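PDB 4Z1P: cell wall surface anchor protein from Streptococcus agalactiae, which probably acts as a cell-wall-anchored adhesin of the antigen I/II family, helping the bacterium attach through its surface-displayed domains. Local coordinates for residues 220-225 / 285-290; 236-241 / 269-274. All coordinates share one frame; numbering follows the deposited sequence.

Interaction 1 of 2, residues 220-225 / 285-290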
loop_
_atom_site.group_PDB
_atom_site.type_symbol
_atom_site.label_atom_id
_atom_site.label_comp_id
_atom_site.label_asym_id
_atom_site.label_seq_id
_atom_site.Cartn_x
_atom_site.Cartn_y
_atom_site.Cartn_z
ATOM N N TYR A 220 -4.211 5.665 -3.668
ATOM C CA TYR A 220 -4.827 4.778 -4.633
ATOM C C TYR A 220 -6.298 5.105 -4.742
ATOM O O TYR A 220 -6.864 5.650 -3.810
ATOM C CB TYR A 220 -4.670 3.307 -4.196
ATOM C CG TYR A 220 -5.216 3.109 -2.815
ATOM C CD1 TYR A 220 -4.423 3.373 -1.683
ATOM C CD2 TYR A 220 -6.526 2.703 -2.621
ATOM C CE1 TYR A 220 -4.921 3.245 -0.399
ATOM C CE2 TYR A 220 -7.054 2.565 -1.326
ATOM C CZ TYR A 220 -6.274 2.826 -0.224
ATOM O OH TYR A 220 -6.796 2.722 1.054
ATOM N N ASP A 221 -6.897 4.714 -5.841
ATOM C CA ASP A 221 -8.350 4.765 -5.959
ATOM C C ASP A 221 -9.019 3.458 -5.598
ATOM O O ASP A 221 -8.417 2.331 -5.709
ATOM C CB ASP A 221 -8.707 5.147 -7.385
ATOM C CG ASP A 221 -8.068 6.473 -7.775
ATOM O OD1 ASP A 221 -8.126 7.455 -6.984
ATOM O OD2 ASP A 221 -7.436 6.515 -8.832
ATOM N N LEU A 222 -10.270 3.594 -5.184
ATOM C CA LEU A 222 -11.061 2.439 -4.817
ATOM C C LEU A 222 -11.630 1.800 -6.033
ATOM O O LEU A 222 -12.186 2.494 -6.899
ATOM C CB LEU A 222 -12.211 2.857 -3.935
ATOM C CG LEU A 222 -11.806 3.261 -2.537
ATOM C CD1 LEU A 222 -13.065 3.693 -1.793
ATOM C CD2 LEU A 222 -11.152 2.067 -1.827
ATOM N N PHE A 223 -11.523 0.483 -6.077
ATOM C CA PHE A 223 -12.264 -0.309 -7.048
ATOM C C PHE A 223 -13.111 -1.468 -6.501
ATOM O O PHE A 223 -13.935 -1.990 -7.226
ATOM C CB PHE A 223 -11.322 -0.797 -8.113
ATOM C CG PHE A 223 -10.297 -1.761 -7.627
ATOM C CD1 PHE A 223 -10.580 -3.120 -7.593
ATOM C CD2 PHE A 223 -9.042 -1.316 -7.268
ATOM C CE1 PHE A 223 -9.638 -4.029 -7.145
ATOM C CE2 PHE A 223 -8.076 -2.220 -6.804
ATOM C CZ PHE A 223 -8.377 -3.578 -6.750
ATOM N N GLU A 224 -12.902 -1.878 -5.244
ATOM C CA GLU A 224 -13.686 -2.913 -4.627
ATOM C C GLU A 224 -13.952 -2.510 -3.202
ATOM O O GLU A 224 -13.036 -2.138 -2.501
ATOM C CB GLU A 224 -12.959 -4.245 -4.637
ATOM C CG GLU A 224 -13.606 -5.334 -3.808
ATOM C CD GLU A 224 -12.916 -6.671 -3.926
ATOM O OE1 GLU A 224 -11.684 -6.694 -3.834
ATOM O OE2 GLU A 224 -13.597 -7.713 -4.100
ATOM N N TYR A 225 -15.225 -2.557 -2.793
ATOM C CA TYR A 225 -15.593 -2.347 -1.404
ATOM C C TYR A 225 -16.823 -3.215 -1.198
ATOM O O TYR A 225 -17.898 -2.900 -1.686
ATOM C CB TYR A 225 -15.803 -0.853 -1.130
ATOM C CG TYR A 225 -16.060 -0.456 0.317
ATOM C CD1 TYR A 225 -17.278 -0.765 0.974
ATOM C CD2 TYR A 225 -15.100 0.227 1.045
ATOM C CE1 TYR A 225 -17.470 -0.394 2.293
ATOM C CE2 TYR A 225 -15.290 0.618 2.345
ATOM C CZ TYR A 225 -16.509 0.306 2.966
ATOM O OH TYR A 225 -16.686 0.679 4.298
ATOM N N ASP A 285 -17.680 1.843 -10.985
ATOM C CA ASP A 285 -17.809 3.239 -11.519
ATOM C C ASP A 285 -18.132 4.321 -10.452
ATOM O O ASP A 285 -17.711 5.484 -10.569
ATOM C CB ASP A 285 -18.836 3.318 -12.638
ATOM C CG ASP A 285 -20.272 3.169 -12.138
ATOM O OD1 ASP A 285 -20.498 2.598 -11.050
ATOM O OD2 ASP A 285 -21.193 3.613 -12.841
ATOM N N PHE A 286 -18.866 3.941 -9.403
ATOM C CA PHE A 286 -19.065 4.860 -8.293
ATOM C C PHE A 286 -17.779 5.085 -7.523
ATOM O O PHE A 286 -17.413 6.225 -7.256
ATOM C CB PHE A 286 -20.151 4.341 -7.321
ATOM C CG PHE A 286 -20.274 5.152 -6.074
ATOM C CD1 PHE A 286 -20.741 6.441 -6.117
ATOM C CD2 PHE A 286 -19.901 4.626 -4.848
ATOM C CE1 PHE A 286 -20.819 7.205 -4.971
ATOM C CE2 PHE A 286 -20.002 5.377 -3.702
ATOM C CZ PHE A 286 -20.436 6.677 -3.764
ATOM N N LEU A 287 -17.193 3.989 -7.048
ATOM C CA LEU A 287 -15.977 4.006 -6.225
ATOM C C LEU A 287 -14.884 4.839 -6.916
ATOM O O LEU A 287 -14.182 5.609 -6.272
ATOM C CB LEU A 287 -15.490 2.567 -6.018
ATOM C CG LEU A 287 -16.325 1.736 -5.018
ATOM C CD1 LEU A 287 -15.875 0.270 -4.930
ATOM C CD2 LEU A 287 -16.374 2.343 -3.659
ATOM N N ALA A 288 -14.810 4.712 -8.234
ATOM C CA ALA A 288 -13.852 5.494 -9.054
ATOM C C ALA A 288 -14.046 7.014 -8.894
ATOM O O ALA A 288 -13.107 7.778 -9.078
ATOM C CB ALA A 288 -14.007 5.089 -10.516
ATOM N N GLN A 289 -15.265 7.454 -8.546
ATOM C CA GLN A 289 -15.548 8.871 -8.425
ATOM C C GLN A 289 -15.230 9.412 -7.089
ATOM O O GLN A 289 -15.272 10.654 -6.930
ATOM C CB GLN A 289 -17.030 9.198 -8.687
ATOM C CG GLN A 289 -17.532 8.929 -10.093
ATOM C CD GLN A 289 -19.051 8.826 -10.107
ATOM O OE1 GLN A 289 -19.734 9.824 -9.867
ATOM N NE2 GLN A 289 -19.582 7.625 -10.350
ATOM N N VAL A 290 -14.917 8.571 -6.099
ATOM C CA VAL A 290 -14.558 9.155 -4.789
ATOM C C VAL A 290 -13.200 9.858 -4.828
ATOM O O VAL A 290 -12.218 9.279 -5.327
ATOM C CB VAL A 290 -14.572 8.101 -3.652
ATOM C CG1 VAL A 290 -14.373 8.781 -2.268
ATOM C CG2 VAL A 290 -15.914 7.356 -3.689
#

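Interaction 2 of 2, residues 236-241 / 269-274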
loop_
_atom_site.group_PDB
_atom_site.type_symbol
_atom_site.label_atom_id
_atom_site.label_comp_id
_atom_site.label_asym_id
_atom_site.label_seq_id
_atom_site.Cartn_x
_atom_site.Cartn_y
_atom_site.Cartn_z
ATOM N N ASP A 236 -32.036 -18.401 9.909
ATOM C CA ASP A 236 -32.264 -16.987 9.668
ATOM C C ASP A 236 -32.797 -16.903 8.247
ATOM O O ASP A 236 -32.118 -17.316 7.273
ATOM C CB ASP A 236 -30.976 -16.121 9.712
ATOM C CG ASP A 236 -30.523 -15.744 11.108
ATOM O OD1 ASP A 236 -31.279 -15.873 12.082
ATOM O OD2 ASP A 236 -29.345 -15.341 11.228
ATOM N N LEU A 237 -34.001 -16.351 8.147
ATOM C CA LEU A 237 -34.658 -16.017 6.859
ATOM C C LEU A 237 -34.291 -14.578 6.457
ATOM O O LEU A 237 -34.599 -13.645 7.143
ATOM C CB LEU A 237 -36.198 -16.165 6.974
ATOM C CG LEU A 237 -37.032 -15.771 5.732
ATOM C CD1 LEU A 237 -36.716 -16.681 4.536
ATOM C CD2 LEU A 237 -38.502 -15.861 6.118
ATOM N N TYR A 238 -33.512 -14.434 5.401
ATOM C CA TYR A 238 -33.118 -13.104 4.921
ATOM C C TYR A 238 -34.332 -12.348 4.456
ATOM O O TYR A 238 -35.114 -12.876 3.678
ATOM C CB TYR A 238 -32.090 -13.215 3.765
ATOM C CG TYR A 238 -31.775 -11.907 3.149
ATOM C CD1 TYR A 238 -31.050 -10.922 3.859
ATOM C CD2 TYR A 238 -32.215 -11.607 1.863
ATOM C CE1 TYR A 238 -30.815 -9.675 3.305
ATOM C CE2 TYR A 238 -31.916 -10.390 1.264
ATOM C CZ TYR A 238 -31.214 -9.429 2.007
ATOM O OH TYR A 238 -30.951 -8.234 1.425
ATOM N N LEU A 239 -34.482 -11.133 4.926
ATOM C CA LEU A 239 -35.582 -10.268 4.539
ATOM C C LEU A 239 -35.139 -9.135 3.672
ATOM O O LEU A 239 -35.739 -8.920 2.623
ATOM C CB LEU A 239 -36.274 -9.712 5.778
ATOM C CG LEU A 239 -36.862 -10.809 6.694
ATOM C CD1 LEU A 239 -37.443 -10.129 7.895
ATOM C CD2 LEU A 239 -37.929 -11.587 5.975
ATOM N N LYS A 240 -34.081 -8.415 4.041
ATOM C CA LYS A 240 -33.746 -7.165 3.340
ATOM C C LYS A 240 -32.478 -6.571 3.901
ATOM O O LYS A 240 -32.070 -6.950 4.981
ATOM C CB LYS A 240 -34.845 -6.120 3.492
ATOM C CG LYS A 240 -34.989 -5.543 4.894
ATOM C CD LYS A 240 -36.139 -4.528 5.076
ATOM C CE LYS A 240 -36.043 -3.258 4.217
ATOM N NZ LYS A 240 -34.683 -2.631 4.026
ATOM N N ASP A 241 -31.910 -5.602 3.198
ATOM C CA ASP A 241 -30.728 -4.917 3.671
ATOM C C ASP A 241 -30.889 -3.409 3.548
ATOM O O ASP A 241 -31.895 -2.864 3.035
ATOM C CB ASP A 241 -29.475 -5.446 2.965
ATOM C CG ASP A 241 -29.470 -5.209 1.450
ATOM O OD1 ASP A 241 -30.455 -4.656 0.908
ATOM O OD2 ASP A 241 -28.470 -5.603 0.794
ATOM N N THR A 269 -26.776 -6.071 -4.409
ATOM C CA THR A 269 -26.912 -7.076 -3.389
ATOM C C THR A 269 -27.271 -8.326 -4.090
ATOM O O THR A 269 -28.088 -8.266 -5.018
ATOM C CB THR A 269 -28.028 -6.679 -2.433
ATOM O OG1 THR A 269 -27.565 -5.578 -1.625
ATOM C CG2 THR A 269 -28.371 -7.846 -1.545
ATOM N N VAL A 270 -26.676 -9.453 -3.702
ATOM C CA VAL A 270 -27.157 -10.740 -4.190
ATOM C C VAL A 270 -27.261 -11.670 -3.032
ATOM O O VAL A 270 -26.406 -11.642 -2.151
ATOM C CB VAL A 270 -26.247 -11.356 -5.262
ATOM C CG1 VAL A 270 -26.139 -10.435 -6.448
ATOM C CG2 VAL A 270 -24.870 -11.663 -4.690
ATOM N N TYR A 271 -28.311 -12.494 -3.011
ATOM C CA TYR A 271 -28.497 -13.419 -1.947
ATOM C C TYR A 271 -28.862 -14.781 -2.503
ATOM O O TYR A 271 -29.829 -14.901 -3.259
ATOM C CB TYR A 271 -29.564 -12.950 -0.932
ATOM C CG TYR A 271 -29.693 -13.920 0.249
ATOM C CD1 TYR A 271 -28.576 -14.287 0.994
ATOM C CD2 TYR A 271 -30.922 -14.523 0.601
ATOM C CE1 TYR A 271 -28.662 -15.189 2.057
ATOM C CE2 TYR A 271 -31.012 -15.430 1.691
ATOM C CZ TYR A 271 -29.902 -15.748 2.425
ATOM O OH TYR A 271 -29.934 -16.659 3.507
ATOM N N ASN A 272 -28.091 -15.781 -2.111
ATOM C CA ASN A 272 -28.385 -17.151 -2.459
ATOM C C ASN A 272 -29.075 -17.828 -1.296
ATOM O O ASN A 272 -28.447 -18.126 -0.287
ATOM C CB ASN A 272 -27.103 -17.890 -2.837
ATOM C CG ASN A 272 -27.363 -19.342 -3.269
ATOM O OD1 ASN A 272 -28.323 -20.011 -2.822
ATOM N ND2 ASN A 272 -26.493 -19.838 -4.120
ATOM N N LYS A 273 -30.383 -18.062 -1.449
ATOM C CA LYS A 273 -31.220 -18.623 -0.375
ATOM C C LYS A 273 -30.862 -20.120 -0.154
ATOM O O LYS A 273 -31.015 -20.644 0.949
ATOM C CB LYS A 273 -32.744 -18.366 -0.651
ATOM N N GLU A 274 -30.311 -20.777 -1.175
ATOM C CA GLU A 274 -29.878 -22.183 -1.047
ATOM C C GLU A 274 -28.637 -22.320 -0.166
ATOM O O GLU A 274 -28.577 -23.212 0.676
ATOM C CB GLU A 274 -29.580 -22.830 -2.413
ATOM C CG GLU A 274 -30.676 -22.705 -3.487
ATOM C CD GLU A 274 -31.667 -23.867 -3.507
ATOM O OE1 GLU A 274 -31.256 -25.038 -3.344
ATOM O OE2 GLU A 274 -32.877 -23.614 -3.706
HETATM O O HOH W 1 -32.290 -16.950 4.616
#

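Interaction 1 of 2, residues 220-225 / 285-290
L287, on the short helix 284-287, leans onto L222, Y225 and the backbone between them. Its CB meets the loop first. L222 O lies 3.4 Å from L287 CB, and L222 CB is 3.9 Å from the same atom. The two leucine side chains cross obliquely. CG of L287 is anti to its own carbonyl carbon (chi1 -75°), which places it beside the backbone N. The two methyl branches have different partners. CD1 sits against the main chain, 3.6 Å from F223 C and 3.6 Å from Y225 N. CD2 goes to side chains instead. It meets L222 CD1 at 4.0 Å and reaches Y225 CB at 4.1 Å. Y225 touches L287 through CB, and its ring then runs away from the helix. No hydrogen bond crosses between the segments, so apolar packing carries the contact. A type I beta turn runs from L287 to V290, with V290 N bonded to L287 O. Q289 NE2 bonds back to D285 O across 2.9 Å, nearly straight at 168° but above the carbonyl plane.

D221 forms a salt bridge with R292. The hydroxyl of the buried Y225 is bonded to W212 O and A298 N. The loop 220-225 leads into strand 225-230, in the middle of a five-stranded antiparallel sheet. Helix 284-287 follows strand 277-282 of that sheet. The contact lies where strand 225-230 begins and the chain leaves strand 277-282, in the C-terminal antigen I/II domain, with L222 also packed on V320 of strand 311-320.

Interaction 2 of 2, residues 236-241 / 269-274
Y238 and Y271 pack side chain to side chain between two strands that run antiparallel, at 171°, with axes 9.4 Å apart. The strands lie in different sheets, so side chains bridge the gap. The two tyrosines pass alongside each other, pointing opposite ways. Y238 CB lies over one face of the Y271 ring, only 3.2 Å from Y271 CE2. Y238 CD2 is 3.4 Å from Y271 CD2. The ring planes are inclined at 49°. In Y238, CG is anti to the backbone N (chi1 174°), which sets it beside the carbonyl carbon. This is the tight part of the contact.

A second close point lies at D241 and T269, which reach toward each other tip to tip. T269 OG1 donates to D241 OD2 over 2.6 Å, and OD2 accepts with its syn lone pair. Y278 OH also bonds D241 OD2, so two hydroxyl groups meet one oxygen.

Elsewhere the packing is looser. The hydroxyl at the far end of the Y238 ring comes no nearer to T269 than 4.0 Å, from Y238 OH to T269 CG2. At the other end a water bridges the strands. It donates to D236 O, accepts from Y238 N, and lies 2.6 Å from Y271 OH. It thereby links the Y271 hydroxyl to the backbone of strand 236-241. Nearby, L239 and K240 both face V303 in a classic beta bulge.

The contact joins two beta sheets near their rims, one link through a carboxylate and the other through water. The chemistry is mixed: an aromatic centre with a polar link at each end. The two hydroxyls on D241 OD2 may favour the carboxylate form, although D300 nearby could oppose this.

In the fold
From the N terminus the chain first passes through the two sheets of the preceding antigen I/II domain. In the second domain it leaves strand 204-210 and enters the loop 220-225. Interaction 1 closes a long excursion there, since its partner 285-290 comes 60 residues later. Interaction 2 falls wholly within that excursion and closes a shorter one of 28 residues. The two therefore nest and do not cross. Their nearest atoms are about 10 Å apart. Interaction 2 ties outermost strand 236-245 of the four-stranded sheet to outermost strand 267-272 of the five-stranded sheet. Interaction 1 ties helix 284-287 to the chain entering strand 225-230.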